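Local coordinates for uncharacterized protein (Nostoc punctiforme, PDB 2R3S) that probably transfers methyl groups to a hydroxyl oxygen of its substrate, as a putative O-methyltransferase with a Rossmann-like methyltransferase domain, at residues 181-186 and 233-238; 153-158 and 266-271. All blocks are in the same frame, centred on the assembly; numbering follows the deposited sequence. Where two conformers were deposited one is given.

From the N terminus, the chain first passes through the dimerisation domain and then reaches helix 149-159, which supplies residues 153-158 of contact 2. It continues through strand 168-172 into helix 178-186, the helical side of contact 1, and after two further strands returns at 233-239, where contact 1 closes its loop. Strand 265-271, next to 233-239 in the same parallel part of the sheet, closes the longer loop of contact 2, so that contact 1 is nested inside it. Both helices lie against one face of the seven-stranded sheet. They also touch each other, through probable hydrogen bonds between Q153 and both Q185 and H186.

Contact 1: 181-186 and 233-238; sequences IAVAQH and YDLVLL
V183 on helix 178-186 stands over L235 and L237 of strand 233-239, with 9.6 Å between CA of V183 and CA of L235, the closest pair of alpha carbons, and no hydrogen bond joins the two backbones. One valine carries the helical side of the contact, and its two methyl groups divide the work. CG1, anti to the backbone N (chi1 173°), meets CD2 of L235 tip to tip at 4.2 Å. The other branch, CG2, approaches CD1 of L237 in the same end-on manner, also at 4.2 Å. The two leucines alternate with V236 along the strand, and both send their side chains to the helix side of the sheet. They do so with different first torsions: L235 has CG beside its own carbonyl carbon, whereas in L237 CG is anti to that carbon (chi1 -44°). In the Rossmann-like methyltransferase fold, helix 178-186 follows strand 168-172, the central strand that lies next to 233-239, and packs on one face of the parallel sheet. V236 and L238 point to the other face, where they meet helix 247-260, so hydrophobic side chains line both sides of this strand. The contact with V183 is buried but light, 96 Å² in all, and methyl-to-methyl touching at these distances is loose van der Waals packing. Neighbours complete the apolar layer: P166 lies against V183, and V159 of helix 149-159 against L235. Where the chain turns at D234, its OD2 accepts hydrogen bonds from the backbone N atoms of L167 and K168.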
# COMPACT_ATOMS: atom_id res chain seq x y z
N ILE A 181 -1.32 7.91 -33.48
CA ILE A 181 -0.93 9.29 -33.75
C ILE A 181 0.55 9.39 -34.08
O ILE A 181 0.93 10.07 -35.02
CB ILE A 181 -1.30 10.25 -32.58
CG1 ILE A 181 -2.82 10.46 -32.53
CG2 ILE A 181 -0.63 11.58 -32.74
CD1 ILE A 181 -3.39 10.87 -31.18
N ALA A 182 1.39 8.70 -33.32
CA ALA A 182 2.84 8.68 -33.62
C ALA A 182 3.15 8.02 -34.97
O ALA A 182 4.05 8.48 -35.67
CB ALA A 182 3.64 7.99 -32.49
N VAL A 183 2.43 6.95 -35.32
CA VAL A 183 2.58 6.37 -36.66
C VAL A 183 2.28 7.47 -37.69
O VAL A 183 3.06 7.71 -38.58
CB VAL A 183 1.70 5.10 -36.84
CG1 VAL A 183 1.75 4.61 -38.26
CG2 VAL A 183 2.17 3.99 -35.88
N ALA A 184 1.18 8.20 -37.50
CA ALA A 184 0.82 9.30 -38.42
C ALA A 184 1.88 10.37 -38.46
O ALA A 184 2.22 10.85 -39.53
CB ALA A 184 -0.56 9.91 -38.05
N GLN A 185 2.45 10.72 -37.30
CA GLN A 185 3.49 11.75 -37.22
C GLN A 185 4.71 11.40 -38.07
O GLN A 185 5.32 12.27 -38.67
CB GLN A 185 3.92 11.98 -35.76
CG GLN A 185 5.30 12.65 -35.57
CD GLN A 185 5.83 12.56 -34.15
OE1 GLN A 185 5.08 12.31 -33.21
NE2 GLN A 185 7.13 12.77 -33.99
N HIS A 186 5.08 10.12 -38.10
CA HIS A 186 6.30 9.68 -38.82
C HIS A 186 6.06 9.17 -40.24
O HIS A 186 7.01 8.91 -40.96
CB HIS A 186 7.05 8.63 -38.00
CG HIS A 186 7.55 9.16 -36.70
ND1 HIS A 186 8.47 10.18 -36.62
CD2 HIS A 186 7.20 8.87 -35.42
CE1 HIS A 186 8.70 10.47 -35.35
NE2 HIS A 186 7.93 9.69 -34.61
N TYR A 233 -5.66 -3.20 -44.12
CA TYR A 233 -4.79 -2.56 -43.13
C TYR A 233 -3.38 -3.09 -43.19
O TYR A 233 -3.15 -4.29 -43.09
CB TYR A 233 -5.32 -2.74 -41.71
CG TYR A 233 -6.55 -1.91 -41.41
CD1 TYR A 233 -6.42 -0.59 -41.02
CD2 TYR A 233 -7.83 -2.45 -41.53
CE1 TYR A 233 -7.55 0.18 -40.73
CE2 TYR A 233 -8.94 -1.69 -41.23
CZ TYR A 233 -8.79 -0.37 -40.84
OH TYR A 233 -9.89 0.42 -40.56
N ASP A 234 -2.44 -2.17 -43.33
CA ASP A 234 -1.03 -2.51 -43.28
C ASP A 234 -0.50 -2.79 -41.87
O ASP A 234 0.50 -3.51 -41.71
CB ASP A 234 -0.25 -1.38 -43.93
CG ASP A 234 -0.68 -1.15 -45.36
OD1 ASP A 234 -0.71 -2.16 -46.12
OD2 ASP A 234 -1.02 0.00 -45.71
N LEU A 235 -1.16 -2.22 -40.86
CA LEU A 235 -0.66 -2.25 -39.49
C LEU A 235 -1.83 -2.15 -38.52
O LEU A 235 -2.68 -1.27 -38.66
CB LEU A 235 0.33 -1.11 -39.32
CG LEU A 235 0.97 -0.82 -37.97
CD1 LEU A 235 1.77 -2.01 -37.50
CD2 LEU A 235 1.85 0.42 -38.08
N VAL A 236 -1.89 -3.09 -37.58
CA VAL A 236 -2.90 -3.11 -36.51
C VAL A 236 -2.21 -3.07 -35.13
O VAL A 236 -1.47 -3.97 -34.75
CB VAL A 236 -3.83 -4.34 -36.60
CG1 VAL A 236 -4.88 -4.30 -35.51
CG2 VAL A 236 -4.51 -4.41 -37.99
N LEU A 237 -2.44 -1.98 -34.40
CA LEU A 237 -1.87 -1.80 -33.07
C LEU A 237 -2.85 -2.27 -32.01
O LEU A 237 -4.04 -1.96 -32.09
CB LEU A 237 -1.55 -0.33 -32.83
CG LEU A 237 -0.88 0.42 -33.97
CD1 LEU A 237 -0.53 1.83 -33.52
CD2 LEU A 237 0.33 -0.35 -34.43
N LEU A 238 -2.35 -3.01 -31.03
CA LEU A 238 -3.09 -3.40 -29.84
C LEU A 238 -2.32 -2.97 -28.55
O LEU A 238 -1.66 -3.80 -27.89
CB LEU A 238 -3.30 -4.91 -29.85
CG LEU A 238 -4.33 -5.51 -30.79
CD1 LEU A 238 -4.06 -7.03 -31.05
CD2 LEU A 238 -5.69 -5.28 -30.17

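Contact 2: 153-158 and 266-271; sequences QLIAQL and KVIVFD
I155 projects from helix 149-159 onto strand 265-271 and meets I268 and F270 with two different branches. Its CG1 lies anti to the carbonyl carbon (chi1 -73°), and the chain then runs on extended, which carries CD1 out to F270. There the methyl sits 3.6 Å from CD1 of the phenylalanine and 3.8 Å from its CB, so it touches the carbon that bears the ring as well as one ortho carbon. The approach to the ring is oblique. The shorter branch, CG2, reaches CD1 of I268 at 3.8 Å. This isoleucine also has an extended chain, and the two side chains slide past each other in opposite directions, making the touch a lateral one. F270 swings its ring to the side of its own carbonyl, with CG anti to the backbone N (chi1 174°). F179 of the neighbouring helix meets the same ring with the planes inclined at about 45°, and V330 of strand 329-334 touches all three residues of the contact. The contact between the segments is apolar: its three touching residues are buried, and no hydrogen bond crosses. V267 and V269 alternate with I268 and F270 along the strand and turn to its other side, where both meet L238. At the strand's C-terminal end, D271 OD1 is hydrogen-bonded to ND1 of H243. Helix 149-159, which precedes strand 168-172, thus covers one face of the sheet where its parallel part gives way to antiparallel strand 329-334, as in the Rossmann-like methyltransferase fold with strand order 3-2-1-4-5-7-6.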
# COMPACT_ATOMS: atom_id res chain seq x y z
N GLN A 153 6.33 6.79 -29.69
CA GLN A 153 7.44 7.15 -30.56
C GLN A 153 8.38 5.98 -30.83
O GLN A 153 8.83 5.80 -31.96
CB GLN A 153 8.26 8.29 -29.94
CG GLN A 153 7.52 9.63 -29.81
CD GLN A 153 7.08 10.17 -31.14
OE1 GLN A 153 7.85 10.16 -32.10
NE2 GLN A 153 5.84 10.65 -31.22
N LEU A 154 8.69 5.18 -29.82
CA LEU A 154 9.58 4.04 -30.03
C LEU A 154 8.93 3.06 -31.01
O LEU A 154 9.58 2.60 -31.94
CB LEU A 154 9.98 3.33 -28.73
CG LEU A 154 10.76 4.14 -27.67
CD1 LEU A 154 10.92 3.33 -26.37
CD2 LEU A 154 12.12 4.61 -28.17
N ILE A 155 7.65 2.75 -30.81
CA ILE A 155 6.97 1.81 -31.70
C ILE A 155 6.94 2.35 -33.12
O ILE A 155 7.23 1.63 -34.05
CB ILE A 155 5.56 1.47 -31.21
CG1 ILE A 155 5.68 0.56 -29.97
CG2 ILE A 155 4.74 0.83 -32.35
CD1 ILE A 155 4.35 0.20 -29.31
N ALA A 156 6.66 3.64 -33.25
CA ALA A 156 6.69 4.33 -34.54
C ALA A 156 8.03 4.14 -35.26
O ALA A 156 8.06 3.73 -36.43
CB ALA A 156 6.40 5.77 -34.35
N GLN A 157 9.14 4.42 -34.59
CA GLN A 157 10.44 4.31 -35.25
C GLN A 157 10.89 2.86 -35.42
O GLN A 157 11.69 2.58 -36.31
CB GLN A 157 11.51 5.23 -34.63
CG GLN A 157 11.95 4.92 -33.21
CD GLN A 157 12.57 6.15 -32.52
OE1 GLN A 157 12.54 6.28 -31.29
NE2 GLN A 157 13.12 7.07 -33.32
N LEU A 158 10.35 1.93 -34.62
CA LEU A 158 10.46 0.49 -34.91
C LEU A 158 9.65 0.07 -36.15
O LEU A 158 10.06 -0.86 -36.85
CB LEU A 158 10.05 -0.36 -33.70
CG LEU A 158 9.82 -1.88 -33.88
CD1 LEU A 158 11.14 -2.62 -34.11
CD2 LEU A 158 9.07 -2.48 -32.68
N LYS A 266 0.68 -6.55 -40.56
CA LYS A 266 1.38 -6.79 -39.30
C LYS A 266 0.57 -6.30 -38.11
O LYS A 266 -0.07 -5.26 -38.17
CB LYS A 266 2.74 -6.08 -39.33
CG LYS A 266 3.84 -6.97 -39.88
CD LYS A 266 5.03 -6.21 -40.44
CE LYS A 266 5.21 -6.50 -41.94
NZ LYS A 266 6.38 -5.80 -42.55
N VAL A 267 0.59 -7.05 -37.01
CA VAL A 267 0.00 -6.64 -35.74
C VAL A 267 1.15 -6.31 -34.78
O VAL A 267 2.10 -7.09 -34.68
CB VAL A 267 -0.87 -7.76 -35.17
CG1 VAL A 267 -1.52 -7.36 -33.84
CG2 VAL A 267 -1.91 -8.19 -36.19
N ILE A 268 1.09 -5.17 -34.10
CA ILE A 268 2.00 -4.85 -32.99
C ILE A 268 1.23 -4.85 -31.66
O ILE A 268 0.30 -4.04 -31.47
CB ILE A 268 2.65 -3.50 -33.15
CG1 ILE A 268 3.45 -3.43 -34.45
CG2 ILE A 268 3.59 -3.21 -31.94
CD1 ILE A 268 4.40 -2.21 -34.54
N VAL A 269 1.57 -5.79 -30.79
CA VAL A 269 1.03 -5.83 -29.42
C VAL A 269 1.98 -5.09 -28.49
O VAL A 269 3.19 -5.29 -28.55
CB VAL A 269 0.80 -7.28 -28.95
CG1 VAL A 269 0.31 -7.32 -27.50
CG2 VAL A 269 -0.19 -7.97 -29.87
N PHE A 270 1.44 -4.19 -27.68
CA PHE A 270 2.22 -3.45 -26.69
C PHE A 270 1.55 -3.74 -25.35
O PHE A 270 0.38 -3.44 -25.18
CB PHE A 270 2.27 -1.96 -27.02
CG PHE A 270 2.95 -1.13 -25.96
CD1 PHE A 270 4.33 -1.06 -25.89
CD2 PHE A 270 2.21 -0.40 -25.03
CE1 PHE A 270 4.95 -0.28 -24.89
CE2 PHE A 270 2.83 0.36 -24.05
CZ PHE A 270 4.20 0.41 -23.99
N ASP A 271 2.27 -4.37 -24.43
CA ASP A 271 1.61 -4.93 -23.25
C ASP A 271 2.64 -5.31 -22.19
O ASP A 271 3.83 -5.13 -22.40
CB ASP A 271 0.74 -6.14 -23.67
CG ASP A 271 -0.59 -6.23 -22.92
OD1 ASP A 271 -0.59 -6.21 -21.66
OD2 ASP A 271 -1.65 -6.33 -23.60